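Local coordinates for dipeptide transport protein DPPA (Bacillus subtilis, PDB 1HI9) that removes N-terminal residues from peptides containing D-amino acids, as a zinc-dependent aminopeptidase whose active sites lie in the central chamber of a homodecamer, at residues Lys2-Val7 with Arg96-Leu101; Ala39-Ala44 with Leu193-Thr198; Gly153-Ala158 with Lys174-Arg179. One frame throughout, in Å; residues are numbered along the deposited sequence.

Interaction 1. Residues Lys2-Val7 with Arg96-Leu101; sequences KLYMSV and RGALFL
Tyr4 O receives the N-H of Leu99 at 2.7 Å and is also approached by CA of Ala98 at 3.3 Å, a CA-H...O contact; Met5 CA, Phe100 CA and Val7 CA make the same kind of contact with Leu99 O, Ser6 O and Leu101 O. Around it Tyr4 N donates to Gly97 O, Ser6 N to Leu99 O and Leu101 N to Ser6 O. These bonds pair strands 2-7 and 97-101 in parallel; both are inner strands of the mainly parallel sheet. Where the pair begins, Arg96 N donates to Lys2 O at 2.8 Å. On the face bearing Leu3, Met5, Val7, Leu99 and Leu101 the contacts among these side chains are apolar. Met5 lies beside Leu99, its CG 3.9 Å from Leu99 CB; a bend at chi3 (67°) then carries CE to within 3.6 Å of Leu101 CD1. Val7 runs alongside Leu101 in the same direction, CG1 to CB at 4.1 Å, and helix 28-48 packs over this face. On the reverse face Ala98 CB sits at the edge of the Tyr4 ring, near its plane, and Ser6 CB approaches Phe100 CD2 at 4.0 Å. Here the polar ends turn to partners outside the strands: Tyr4 OH bonds to Glu89 O, and Ser6 OG meets Ser59 OG, Tyr103 OH and Met87 O. Val7 immediately precedes the zinc ligand Asp8. The chemistry is therefore split: backbone bonds fix the register of a buried strand pair, apolar side chains, a thioether among them, pack one face against a helix, and the hydroxyls of the other face are satisfied by neighbouring parts of the chain.

Interaction 2. Residues Ala39-Ala44 with Leu193-Thr198; sequences ANYCIA and LLTEKT
Cys42 lays its SG over the flank of Leu194, 4.2 Å from Leu194 CB, and toward the hydroxyl of Thr198. The two segments belong to helices 28-48 and 187-203, neighbours in the helical layer on one face of the mainly parallel sheet of this alpha/beta fold. Their axes approach to 8.6 Å and cross at -33°, with Tyr41 and Thr195 the pair whose CA atoms lie closest. SG of Cys42 stands anti to the carbonyl carbon (chi1 -63°), a setting that leaves it 3.5 Å from Thr198 OG1. Leu194 points across the interface and in toward the sheet, where it meets Met150 and Ala152 of strand 148-152 and Ala171 and Val173 of strand 169-176; its CB also touches Tyr41 CB at 4.4 Å. The inner side of the contact thus joins a thiol, a leucine and both branches of Thr198, with Thr198 CG2 lying 3.8 Å from Cys42 O. On the outer side Tyr41 crosses Thr195 at a slant, CD2 being 4.1 Å from Thr195 OG1, while the hydroxyl end of the ring is directed off the neighbouring helix. A water at the edge of that ring, in its plane, lies between Tyr41 O and Thr195 OG1 and bridges them, though the leg to Tyr41 O is unusually short and its length doubtful; the same threonine hydroxyl is bonded to Gly191 O one turn back in its own helix. Thr198 also ties back to its own helix, its OG1 donating to Leu194 O at 2.7 Å, so that this oxygen takes Thr198 N and Thr198 OG1 from opposite faces of its carbonyl plane.

Interaction 3. Residues Gly153-Ala158 with Lys174-Arg179; sequences GDDRAA and KQTISR
Asp154 leaves the backbone with CB packed against Lys174 CG and 3.7 Å from Lys174 O; chi1 of 73° sets CG between the backbone N and the carbonyl carbon, folded back over the start of helix 155-162. Asp154 is the N-cap of that helix: OD1 accepts Ala157 N at 2.9 Å from above the carboxylate plane, and OD2 more weakly Arg156 N. OD2 also accepts from Thr176 OG1, a short 2.5 Å, on its anti side. Thr176 OG1 is bonded to Val112 N too. Asp155 crosses Thr176 at about a right angle, its OD1 taking Thr176 N at 2.7 Å. An alanine in place of Asp154 would probably leave the helix start without its side-chain cap and the Thr176 hydroxyl without its acceptor. The contact joins the end of strand 169-176 to the helix of the same beta-alpha-beta unit, beside the metal site: zinc ligand His104 lies near Asp154, and Lys174 NZ bonds to the carbonyl oxygens of Glu10, Ile12 and Leu15. Helix N-H groups and the threonine hydroxyl together are likely to stabilise a charged carboxylate at Asp154.

From the N terminus, strand 2-7 opens the chain and helix 28-48 follows; interaction 1 closes the first loop when residues 96-101 return beside the strand. Interaction 2 opens within that loop, at 39-44, and closes only at 193-198, so the two cross. They also touch, Leu101 CD1 reaching Cys42 SG and Met5 SD reaching Ile43 CG1, which ties the strand pair to helix 28-48, which in turn packs on helix 187-203. Interaction 3, joining 153-158 to 174-179, starts after interaction 1 has closed and is nested inside the loop of interaction 2. It touches neither, but through strand 169-176 it reaches the same sheet as interaction 1.

Interaction 1. Residues Lys2-Val7 with Arg96-Leu101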
ATOM      1  N   LYS A   2      22.560  42.930 -17.646  1.00 58.25           N
ATOM      2  CA  LYS A   2      21.689  41.814 -17.285  1.00 56.38           C
ATOM      3  C   LYS A   2      22.299  40.467 -17.660  1.00 54.54           C
ATOM      4  O   LYS A   2      22.751  40.264 -18.786  1.00 53.00           O
ATOM      5  CB  LYS A   2      20.327  41.955 -17.970  1.00 56.73           C
ATOM      6  CG  LYS A   2      19.525  43.152 -17.505  1.00 56.30           C
ATOM      7  CD  LYS A   2      18.280  43.368 -18.352  1.00 56.99           C
ATOM      8  CE  LYS A   2      17.243  42.277 -18.162  1.00 56.08           C
ATOM      9  NZ  LYS A   2      16.027  42.586 -18.960  1.00 55.74           N
ATOM     10  N   LEU A   3      22.306  39.548 -16.702  1.00 53.03           N
ATOM     11  CA  LEU A   3      22.843  38.220 -16.927  1.00 50.84           C
ATOM     12  C   LEU A   3      21.732  37.178 -16.752  1.00 49.10           C
ATOM     13  O   LEU A   3      20.957  37.229 -15.795  1.00 47.31           O
ATOM     14  CB  LEU A   3      23.997  37.967 -15.954  1.00 50.86           C
ATOM     15  CG  LEU A   3      24.843  36.688 -16.042  1.00 51.38           C
ATOM     16  CD1 LEU A   3      24.155  35.588 -15.292  1.00 52.62           C
ATOM     17  CD2 LEU A   3      25.085  36.298 -17.491  1.00 51.41           C
ATOM     18  N   TYR A   4      21.645  36.251 -17.703  1.00 47.76           N
ATOM     19  CA  TYR A   4      20.642  35.192 -17.668  1.00 45.35           C
ATOM     20  C   TYR A   4      21.255  33.884 -17.193  1.00 44.64           C
ATOM     21  O   TYR A   4      22.323  33.484 -17.663  1.00 43.30           O
ATOM     22  CB  TYR A   4      20.053  34.953 -19.051  1.00 45.11           C
ATOM     23  CG  TYR A   4      18.966  33.895 -19.059  1.00 45.13           C
ATOM     24  CD1 TYR A   4      17.658  34.210 -18.669  1.00 43.74           C
ATOM     25  CD2 TYR A   4      19.245  32.580 -19.440  1.00 43.26           C
ATOM     26  CE1 TYR A   4      16.651  33.240 -18.661  1.00 41.77           C
ATOM     27  CE2 TYR A   4      18.247  31.602 -19.433  1.00 42.58           C
ATOM     28  CZ  TYR A   4      16.955  31.939 -19.046  1.00 42.17           C
ATOM     29  OH  TYR A   4      15.956  30.989 -19.076  1.00 40.32           O
ATOM     30  N   MET A   5      20.561  33.204 -16.286  1.00 43.40           N
ATOM     31  CA  MET A   5      21.043  31.932 -15.757  1.00 42.24           C
ATOM     32  C   MET A   5      20.041  30.795 -15.911  1.00 40.97           C
ATOM     33  O   MET A   5      18.877  30.916 -15.542  1.00 40.89           O
ATOM     34  CB  MET A   5      21.408  32.066 -14.278  1.00 42.95           C
ATOM     35  CG  MET A   5      22.829  32.516 -14.020  1.00 45.57           C
ATOM     36  SD  MET A   5      23.235  32.572 -12.258  1.00 45.22           S
ATOM     37  CE  MET A   5      23.193  30.854 -11.827  1.00 45.03           C
ATOM     38  N   SER A   6      20.508  29.688 -16.472  1.00 40.16           N
ATOM     39  CA  SER A   6      19.684  28.504 -16.641  1.00 37.02           C
ATOM     40  C   SER A   6      20.343  27.473 -15.748  1.00 36.87           C
ATOM     41  O   SER A   6      21.506  27.123 -15.956  1.00 37.29           O
ATOM     42  CB  SER A   6      19.700  28.023 -18.086  1.00 35.98           C
ATOM     43  OG  SER A   6      18.987  26.805 -18.213  1.00 34.98           O
ATOM     44  N   VAL A   7      19.611  26.993 -14.746  1.00 35.72           N
ATOM     45  CA  VAL A   7      20.174  26.017 -13.826  1.00 35.48           C
ATOM     46  C   VAL A   7      19.513  24.643 -13.878  1.00 36.38           C
ATOM     47  O   VAL A   7      18.328  24.499 -13.577  1.00 36.11           O
ATOM     48  CB  VAL A   7      20.104  26.516 -12.362  1.00 34.98           C
ATOM     49  CG1 VAL A   7      20.962  25.623 -11.472  1.00 32.75           C
ATOM     50  CG2 VAL A   7      20.566  27.962 -12.278  1.00 33.25           C
ATOM     51  N   ARG A  96      23.034  40.622 -21.571  1.00 51.53           N
ATOM     52  CA  ARG A  96      24.427  40.742 -21.976  1.00 52.93           C
ATOM     53  C   ARG A  96      25.011  39.359 -22.251  1.00 52.29           C
ATOM     54  O   ARG A  96      25.877  39.199 -23.110  1.00 52.70           O
ATOM     55  CB  ARG A  96      25.221  41.453 -20.864  1.00 55.12           C
ATOM     56  CG  ARG A  96      26.751  41.565 -21.054  1.00 58.40           C
ATOM     57  CD  ARG A  96      27.219  42.575 -22.120  1.00 61.09           C
ATOM     58  NE  ARG A  96      27.345  41.959 -23.418  1.00 64.11           N
ATOM     59  CZ  ARG A  96      28.434  41.686 -24.133  1.00 65.28           C
ATOM     60  NH1 ARG A  96      28.225  41.097 -25.294  1.00 65.80           N
ATOM     61  NH2 ARG A  96      29.676  41.984 -23.766  1.00 66.93           N
ATOM     62  N   GLY A  97      24.528  38.357 -21.526  1.00 50.94           N
ATOM     63  CA  GLY A  97      25.036  37.015 -21.719  1.00 49.56           C
ATOM     64  C   GLY A  97      24.256  35.987 -20.932  1.00 48.74           C
ATOM     65  O   GLY A  97      23.415  36.326 -20.093  1.00 48.93           O
ATOM     66  N   ALA A  98      24.541  34.721 -21.207  1.00 47.00           N
ATOM     67  CA  ALA A  98      23.872  33.629 -20.534  1.00 46.29           C
ATOM     68  C   ALA A  98      24.877  32.738 -19.830  1.00 45.30           C
ATOM     69  O   ALA A  98      26.020  32.613 -20.267  1.00 44.22           O
ATOM     70  CB  ALA A  98      23.060  32.819 -21.535  1.00 46.30           C
ATOM     71  N   LEU A  99      24.437  32.130 -18.730  1.00 44.97           N
ATOM     72  CA  LEU A  99      25.280  31.239 -17.937  1.00 43.88           C
ATOM     73  C   LEU A  99      24.506  29.948 -17.662  1.00 42.61           C
ATOM     74  O   LEU A  99      23.449  29.973 -17.032  1.00 41.90           O
ATOM     75  CB  LEU A  99      25.653  31.925 -16.621  1.00 44.66           C
ATOM     76  CG  LEU A  99      26.838  31.373 -15.816  1.00 46.13           C
ATOM     77  CD1 LEU A  99      27.142  32.300 -14.633  1.00 45.30           C
ATOM     78  CD2 LEU A  99      26.524  29.983 -15.320  1.00 47.48           C
ATOM     79  N   PHE A 100      25.028  28.826 -18.147  1.00 40.93           N
ATOM     80  CA  PHE A 100      24.383  27.528 -17.941  1.00 39.72           C
ATOM     81  C   PHE A 100      25.057  26.842 -16.759  1.00 38.40           C
ATOM     82  O   PHE A 100      26.269  26.622 -16.780  1.00 38.85           O
ATOM     83  CB  PHE A 100      24.516  26.659 -19.199  1.00 38.77           C
ATOM     84  CG  PHE A 100      23.805  27.211 -20.409  1.00 39.13           C
ATOM     85  CD1 PHE A 100      23.905  26.566 -21.640  1.00 39.98           C
ATOM     86  CD2 PHE A 100      23.024  28.350 -20.326  1.00 37.47           C
ATOM     87  CE1 PHE A 100      23.236  27.052 -22.757  1.00 38.95           C
ATOM     88  CE2 PHE A 100      22.356  28.836 -21.438  1.00 36.34           C
ATOM     89  CZ  PHE A 100      22.461  28.186 -22.654  1.00 38.43           C
ATOM     90  N   LEU A 101      24.269  26.503 -15.742  1.00 38.34           N
ATOM     91  CA  LEU A 101      24.782  25.875 -14.518  1.00 37.55           C
ATOM     92  C   LEU A 101      24.196  24.491 -14.274  1.00 36.35           C
ATOM     93  O   LEU A 101      23.014  24.255 -14.516  1.00 36.30           O
ATOM     94  CB  LEU A 101      24.451  26.756 -13.311  1.00 38.86           C
ATOM     95  CG  LEU A 101      25.505  27.005 -12.236  1.00 41.53           C
ATOM     96  CD1 LEU A 101      24.838  27.750 -11.094  1.00 40.99           C
ATOM     97  CD2 LEU A 101      26.118  25.716 -11.734  1.00 41.32           C
TER

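Interaction 2. Residues Ala39-Ala44 with Leu193-Thr198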
ATOM      1  N   ALA A  39      24.176  27.784  -7.249  1.00 40.83           N
ATOM      2  CA  ALA A  39      23.732  28.929  -8.023  1.00 41.21           C
ATOM      3  C   ALA A  39      24.111  30.239  -7.328  1.00 41.93           C
ATOM      4  O   ALA A  39      24.476  31.213  -7.991  1.00 41.40           O
ATOM      5  CB  ALA A  39      22.214  28.867  -8.237  1.00 39.62           C
ATOM      6  N   ASN A  40      24.020  30.266  -5.998  1.00 41.28           N
ATOM      7  CA  ASN A  40      24.359  31.473  -5.260  1.00 42.00           C
ATOM      8  C   ASN A  40      25.800  31.889  -5.509  1.00 41.89           C
ATOM      9  O   ASN A  40      26.087  33.079  -5.628  1.00 41.22           O
ATOM     10  CB  ASN A  40      24.115  31.299  -3.756  1.00 42.26           C
ATOM     11  CG  ASN A  40      22.633  31.328  -3.394  1.00 43.10           C
ATOM     12  OD1 ASN A  40      21.819  31.953  -4.081  1.00 43.16           O
ATOM     13  ND2 ASN A  40      22.284  30.666  -2.301  1.00 42.71           N
ATOM     14  N   TYR A  41      26.707  30.923  -5.613  1.00 42.09           N
ATOM     15  CA  TYR A  41      28.100  31.279  -5.857  1.00 42.90           C
ATOM     16  C   TYR A  41      28.212  32.108  -7.136  1.00 43.14           C
ATOM     17  O   TYR A  41      28.866  33.153  -7.154  1.00 42.87           O
ATOM     18  CB  TYR A  41      28.977  30.033  -5.968  1.00 42.00           C
ATOM     19  CG  TYR A  41      29.289  29.387  -4.645  1.00 41.96           C
ATOM     20  CD1 TYR A  41      28.762  28.145  -4.320  1.00 41.52           C
ATOM     21  CD2 TYR A  41      30.143  30.003  -3.730  1.00 42.19           C
ATOM     22  CE1 TYR A  41      29.080  27.520  -3.125  1.00 43.90           C
ATOM     23  CE2 TYR A  41      30.467  29.388  -2.525  1.00 42.84           C
ATOM     24  CZ  TYR A  41      29.933  28.140  -2.229  1.00 44.02           C
ATOM     25  OH  TYR A  41      30.259  27.496  -1.055  1.00 43.94           O
ATOM     26  N   CYS A  42      27.552  31.656  -8.198  1.00 43.22           N
ATOM     27  CA  CYS A  42      27.595  32.374  -9.469  1.00 43.62           C
ATOM     28  C   CYS A  42      26.877  33.713  -9.407  1.00 43.44           C
ATOM     29  O   CYS A  42      27.362  34.715  -9.935  1.00 45.79           O
ATOM     30  CB  CYS A  42      26.996  31.519 -10.585  1.00 43.28           C
ATOM     31  SG  CYS A  42      27.919  29.986 -10.883  1.00 46.87           S
ATOM     32  N   ILE A  43      25.716  33.731  -8.770  1.00 42.16           N
ATOM     33  CA  ILE A  43      24.956  34.958  -8.636  1.00 43.11           C
ATOM     34  C   ILE A  43      25.773  36.009  -7.876  1.00 43.94           C
ATOM     35  O   ILE A  43      25.877  37.152  -8.312  1.00 44.14           O
ATOM     36  CB  ILE A  43      23.636  34.702  -7.885  1.00 42.41           C
ATOM     37  CG1 ILE A  43      22.777  33.713  -8.681  1.00 43.14           C
ATOM     38  CG2 ILE A  43      22.871  36.008  -7.697  1.00 41.00           C
ATOM     39  CD1 ILE A  43      21.568  33.184  -7.914  1.00 42.04           C
ATOM     40  N   ALA A  44      26.348  35.609  -6.744  1.00 44.10           N
ATOM     41  CA  ALA A  44      27.150  36.504  -5.926  1.00 44.04           C
ATOM     42  C   ALA A  44      28.283  37.089  -6.739  1.00 45.35           C
ATOM     43  O   ALA A  44      28.522  38.293  -6.706  1.00 46.67           O
ATOM     44  CB  ALA A  44      27.707  35.763  -4.729  1.00 42.25           C
ATOM     45  N   LEU A 193      35.981  27.452  -7.594  1.00 46.77           N
ATOM     46  CA  LEU A 193      36.046  27.216  -9.025  1.00 45.29           C
ATOM     47  C   LEU A 193      34.968  28.016  -9.749  1.00 44.78           C
ATOM     48  O   LEU A 193      35.254  28.738 -10.706  1.00 44.32           O
ATOM     49  CB  LEU A 193      35.881  25.727  -9.329  1.00 44.67           C
ATOM     50  CG  LEU A 193      35.920  25.364 -10.827  1.00 46.23           C
ATOM     51  CD1 LEU A 193      37.238  25.849 -11.437  1.00 43.96           C
ATOM     52  CD2 LEU A 193      35.775  23.861 -11.006  1.00 43.53           C
ATOM     53  N   LEU A 194      33.731  27.893  -9.283  1.00 45.12           N
ATOM     54  CA  LEU A 194      32.615  28.606  -9.901  1.00 44.90           C
ATOM     55  C   LEU A 194      32.799  30.115  -9.789  1.00 45.85           C
ATOM     56  O   LEU A 194      32.531  30.852 -10.739  1.00 44.50           O
ATOM     57  CB  LEU A 194      31.294  28.181  -9.248  1.00 43.94           C
ATOM     58  CG  LEU A 194      30.869  26.721  -9.506  1.00 43.67           C
ATOM     59  CD1 LEU A 194      29.725  26.320  -8.586  1.00 41.63           C
ATOM     60  CD2 LEU A 194      30.464  26.575 -10.959  1.00 43.38           C
ATOM     61  N   THR A 195      33.261  30.569  -8.625  1.00 47.12           N
ATOM     62  CA  THR A 195      33.495  31.989  -8.394  1.00 47.79           C
ATOM     63  C   THR A 195      34.524  32.553  -9.377  1.00 48.98           C
ATOM     64  O   THR A 195      34.276  33.566 -10.036  1.00 47.91           O
ATOM     65  CB  THR A 195      33.989  32.241  -6.961  1.00 47.87           C
ATOM     66  OG1 THR A 195      32.990  31.796  -6.040  1.00 47.44           O
ATOM     67  CG2 THR A 195      34.248  33.733  -6.740  1.00 47.56           C
ATOM     68  N   GLU A 196      35.676  31.891  -9.470  1.00 50.35           N
ATOM     69  CA  GLU A 196      36.739  32.321 -10.376  1.00 50.69           C
ATOM     70  C   GLU A 196      36.268  32.263 -11.826  1.00 49.96           C
ATOM     71  O   GLU A 196      36.397  33.235 -12.569  1.00 50.27           O
ATOM     72  CB  GLU A 196      37.972  31.428 -10.218  1.00 53.36           C
ATOM     73  CG  GLU A 196      38.422  31.223  -8.780  1.00 57.20           C
ATOM     74  CD  GLU A 196      39.583  30.235  -8.660  1.00 60.27           C
ATOM     75  OE1 GLU A 196      39.549  29.186  -9.353  1.00 61.94           O
ATOM     76  OE2 GLU A 196      40.520  30.501  -7.866  1.00 61.24           O
ATOM     77  N   LYS A 197      35.711  31.122 -12.219  1.00 47.95           N
ATOM     78  CA  LYS A 197      35.236  30.943 -13.580  1.00 45.63           C
ATOM     79  C   LYS A 197      34.166  31.958 -13.976  1.00 44.23           C
ATOM     80  O   LYS A 197      34.154  32.449 -15.102  1.00 42.21           O
ATOM     81  CB  LYS A 197      34.703  29.525 -13.755  1.00 44.92           C
ATOM     82  CG  LYS A 197      35.781  28.463 -13.703  1.00 45.52           C
ATOM     83  CD  LYS A 197      36.631  28.458 -14.967  1.00 45.11           C
ATOM     84  CE  LYS A 197      37.626  27.306 -14.937  1.00 44.91           C
ATOM     85  NZ  LYS A 197      38.351  27.160 -16.232  1.00 44.02           N
ATOM     86  N   THR A 198      33.263  32.271 -13.056  1.00 43.77           N
ATOM     87  CA  THR A 198      32.212  33.230 -13.362  1.00 43.61           C
ATOM     88  C   THR A 198      32.835  34.604 -13.573  1.00 44.69           C
ATOM     89  O   THR A 198      32.440  35.344 -14.482  1.00 44.95           O
ATOM     90  CB  THR A 198      31.171  33.308 -12.228  1.00 43.97           C
ATOM     91  OG1 THR A 198      30.553  32.029 -12.059  1.00 43.09           O
ATOM     92  CG2 THR A 198      30.106  34.337 -12.556  1.00 42.94           C
TER
HETATM   93  O   HOH W   1      30.625  33.569  -5.361  1.00 38.83           O

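Interaction 3. Residues Gly153-Ala158 with Lys174-Arg179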
ATOM      1  N   GLY A 153      29.242  22.248 -15.082  1.00 35.88           N
ATOM      2  CA  GLY A 153      28.667  20.924 -14.949  1.00 35.76           C
ATOM      3  C   GLY A 153      29.809  19.942 -14.794  1.00 36.10           C
ATOM      4  O   GLY A 153      30.829  20.273 -14.187  1.00 38.95           O
ATOM      5  N   ASP A 154      29.656  18.734 -15.324  1.00 35.03           N
ATOM      6  CA  ASP A 154      30.726  17.752 -15.235  1.00 35.49           C
ATOM      7  C   ASP A 154      31.740  18.026 -16.351  1.00 36.30           C
ATOM      8  O   ASP A 154      31.537  18.913 -17.178  1.00 33.64           O
ATOM      9  CB  ASP A 154      30.170  16.329 -15.369  1.00 35.81           C
ATOM     10  CG  ASP A 154      29.749  15.989 -16.801  1.00 35.41           C
ATOM     11  OD1 ASP A 154      29.075  16.811 -17.448  1.00 35.06           O
ATOM     12  OD2 ASP A 154      30.089  14.895 -17.261  1.00 33.38           O
ATOM     13  N   ASP A 155      32.827  17.263 -16.369  1.00 37.39           N
ATOM     14  CA  ASP A 155      33.858  17.441 -17.374  1.00 38.67           C
ATOM     15  C   ASP A 155      33.334  17.188 -18.774  1.00 38.96           C
ATOM     16  O   ASP A 155      33.774  17.844 -19.703  1.00 39.68           O
ATOM     17  CB  ASP A 155      35.044  16.520 -17.081  1.00 40.88           C
ATOM     18  CG  ASP A 155      34.679  15.031 -17.165  1.00 42.66           C
ATOM     19  OD1 ASP A 155      33.686  14.610 -16.517  1.00 42.32           O
ATOM     20  OD2 ASP A 155      35.405  14.296 -17.874  1.00 40.73           O
ATOM     21  N   ARG A 156      32.396  16.254 -18.935  1.00 39.58           N
ATOM     22  CA  ARG A 156      31.861  15.967 -20.270  1.00 40.49           C
ATOM     23  C   ARG A 156      30.975  17.081 -20.822  1.00 39.94           C
ATOM     24  O   ARG A 156      30.956  17.327 -22.033  1.00 39.30           O
ATOM     25  CB  ARG A 156      31.070  14.655 -20.285  1.00 42.49           C
ATOM     26  CG  ARG A 156      31.846  13.420 -19.852  1.00 46.06           C
ATOM     27  CD  ARG A 156      33.263  13.317 -20.422  1.00 49.30           C
ATOM     28  NE  ARG A 156      33.323  13.214 -21.866  1.00 53.48           N
ATOM     29  CZ  ARG A 156      34.112  12.406 -22.566  1.00 55.65           C
ATOM     30  NH1 ARG A 156      34.960  11.561 -21.982  1.00 56.28           N
ATOM     31  NH2 ARG A 156      34.048  12.472 -23.885  1.00 54.79           N
ATOM     32  N   ALA A 157      30.232  17.745 -19.943  1.00 39.29           N
ATOM     33  CA  ALA A 157      29.363  18.838 -20.372  1.00 37.89           C
ATOM     34  C   ALA A 157      30.244  20.001 -20.780  1.00 37.67           C
ATOM     35  O   ALA A 157      29.941  20.722 -21.728  1.00 36.95           O
ATOM     36  CB  ALA A 157      28.430  19.257 -19.239  1.00 36.57           C
ATOM     37  N   ALA A 158      31.345  20.175 -20.057  1.00 37.03           N
ATOM     38  CA  ALA A 158      32.269  21.261 -20.344  1.00 38.60           C
ATOM     39  C   ALA A 158      32.883  21.053 -21.723  1.00 37.86           C
ATOM     40  O   ALA A 158      32.957  21.978 -22.518  1.00 35.81           O
ATOM     41  CB  ALA A 158      33.363  21.314 -19.277  1.00 36.96           C
ATOM     42  N   LYS A 174      32.898  18.476 -11.360  1.00 38.29           N
ATOM     43  CA  LYS A 174      33.094  17.070 -11.044  1.00 37.42           C
ATOM     44  C   LYS A 174      33.550  16.297 -12.281  1.00 36.91           C
ATOM     45  O   LYS A 174      33.323  16.733 -13.406  1.00 36.00           O
ATOM     46  CB  LYS A 174      31.797  16.466 -10.480  1.00 37.73           C
ATOM     47  CG  LYS A 174      30.574  16.639 -11.373  1.00 34.71           C
ATOM     48  CD  LYS A 174      29.322  16.104 -10.707  1.00 33.03           C
ATOM     49  CE  LYS A 174      28.079  16.415 -11.537  1.00 33.63           C
ATOM     50  NZ  LYS A 174      26.803  15.949 -10.886  1.00 27.84           N
ATOM     51  N   GLN A 175      34.196  15.157 -12.057  1.00 35.96           N
ATOM     52  CA  GLN A 175      34.689  14.311 -13.136  1.00 37.61           C
ATOM     53  C   GLN A 175      33.816  13.072 -13.286  1.00 37.34           C
ATOM     54  O   GLN A 175      33.541  12.373 -12.308  1.00 34.76           O
ATOM     55  CB  GLN A 175      36.121  13.856 -12.854  1.00 39.42           C
ATOM     56  CG  GLN A 175      37.127  14.974 -12.724  1.00 42.18           C
ATOM     57  CD  GLN A 175      37.351  15.709 -14.026  1.00 44.14           C
ATOM     58  OE1 GLN A 175      37.624  15.090 -15.058  1.00 46.54           O
ATOM     59  NE2 GLN A 175      37.257  17.037 -13.985  1.00 43.17           N
ATOM     60  N   THR A 176      33.387  12.795 -14.516  1.00 37.20           N
ATOM     61  CA  THR A 176      32.542  11.637 -14.788  1.00 36.58           C
ATOM     62  C   THR A 176      33.338  10.330 -14.825  1.00 36.47           C
ATOM     63  O   THR A 176      34.371  10.249 -15.481  1.00 36.88           O
ATOM     64  CB  THR A 176      31.813  11.810 -16.136  1.00 36.34           C
ATOM     65  OG1 THR A 176      30.784  12.796 -16.000  1.00 34.00           O
ATOM     66  CG2 THR A 176      31.218  10.486 -16.600  1.00 35.89           C
ATOM     67  N   ILE A 177      32.857   9.321 -14.107  1.00 36.40           N
ATOM     68  CA  ILE A 177      33.488   8.009 -14.101  1.00 35.63           C
ATOM     69  C   ILE A 177      32.549   7.026 -14.823  1.00 36.54           C
ATOM     70  O   ILE A 177      33.003   6.138 -15.548  1.00 38.14           O
ATOM     71  CB  ILE A 177      33.778   7.526 -12.662  1.00 36.41           C
ATOM     72  CG1 ILE A 177      34.844   8.437 -12.029  1.00 34.99           C
ATOM     73  CG2 ILE A 177      34.265   6.067 -12.669  1.00 34.36           C
ATOM     74  CD1 ILE A 177      35.171   8.099 -10.569  1.00 37.45           C
ATOM     75  N   SER A 178      31.242   7.200 -14.624  1.00 34.14           N
ATOM     76  CA  SER A 178      30.214   6.379 -15.273  1.00 32.56           C
ATOM     77  C   SER A 178      28.948   7.229 -15.350  1.00 32.90           C
ATOM     78  O   SER A 178      28.936   8.382 -14.909  1.00 32.03           O
ATOM     79  CB  SER A 178      29.926   5.096 -14.490  1.00 31.13           C
ATOM     80  OG  SER A 178      28.979   5.307 -13.467  1.00 31.09           O
ATOM     81  N   ARG A 179      27.883   6.679 -15.912  1.00 32.49           N
ATOM     82  CA  ARG A 179      26.653   7.448 -16.015  1.00 32.30           C
ATOM     83  C   ARG A 179      26.039   7.710 -14.630  1.00 31.66           C
ATOM     84  O   ARG A 179      25.174   8.566 -14.485  1.00 31.16           O
ATOM     85  CB  ARG A 179      25.652   6.726 -16.925  1.00 33.15           C
ATOM     86  CG  ARG A 179      24.449   7.567 -17.341  1.00 33.64           C
ATOM     87  CD  ARG A 179      23.865   7.014 -18.619  1.00 35.52           C
ATOM     88  NE  ARG A 179      22.676   7.717 -19.060  1.00 37.15           N
ATOM     89  CZ  ARG A 179      21.457   7.490 -18.586  1.00 39.12           C
ATOM     90  NH1 ARG A 179      21.277   6.574 -17.643  1.00 35.81           N
ATOM     91  NH2 ARG A 179      20.415   8.158 -19.080  1.00 36.86           N
TER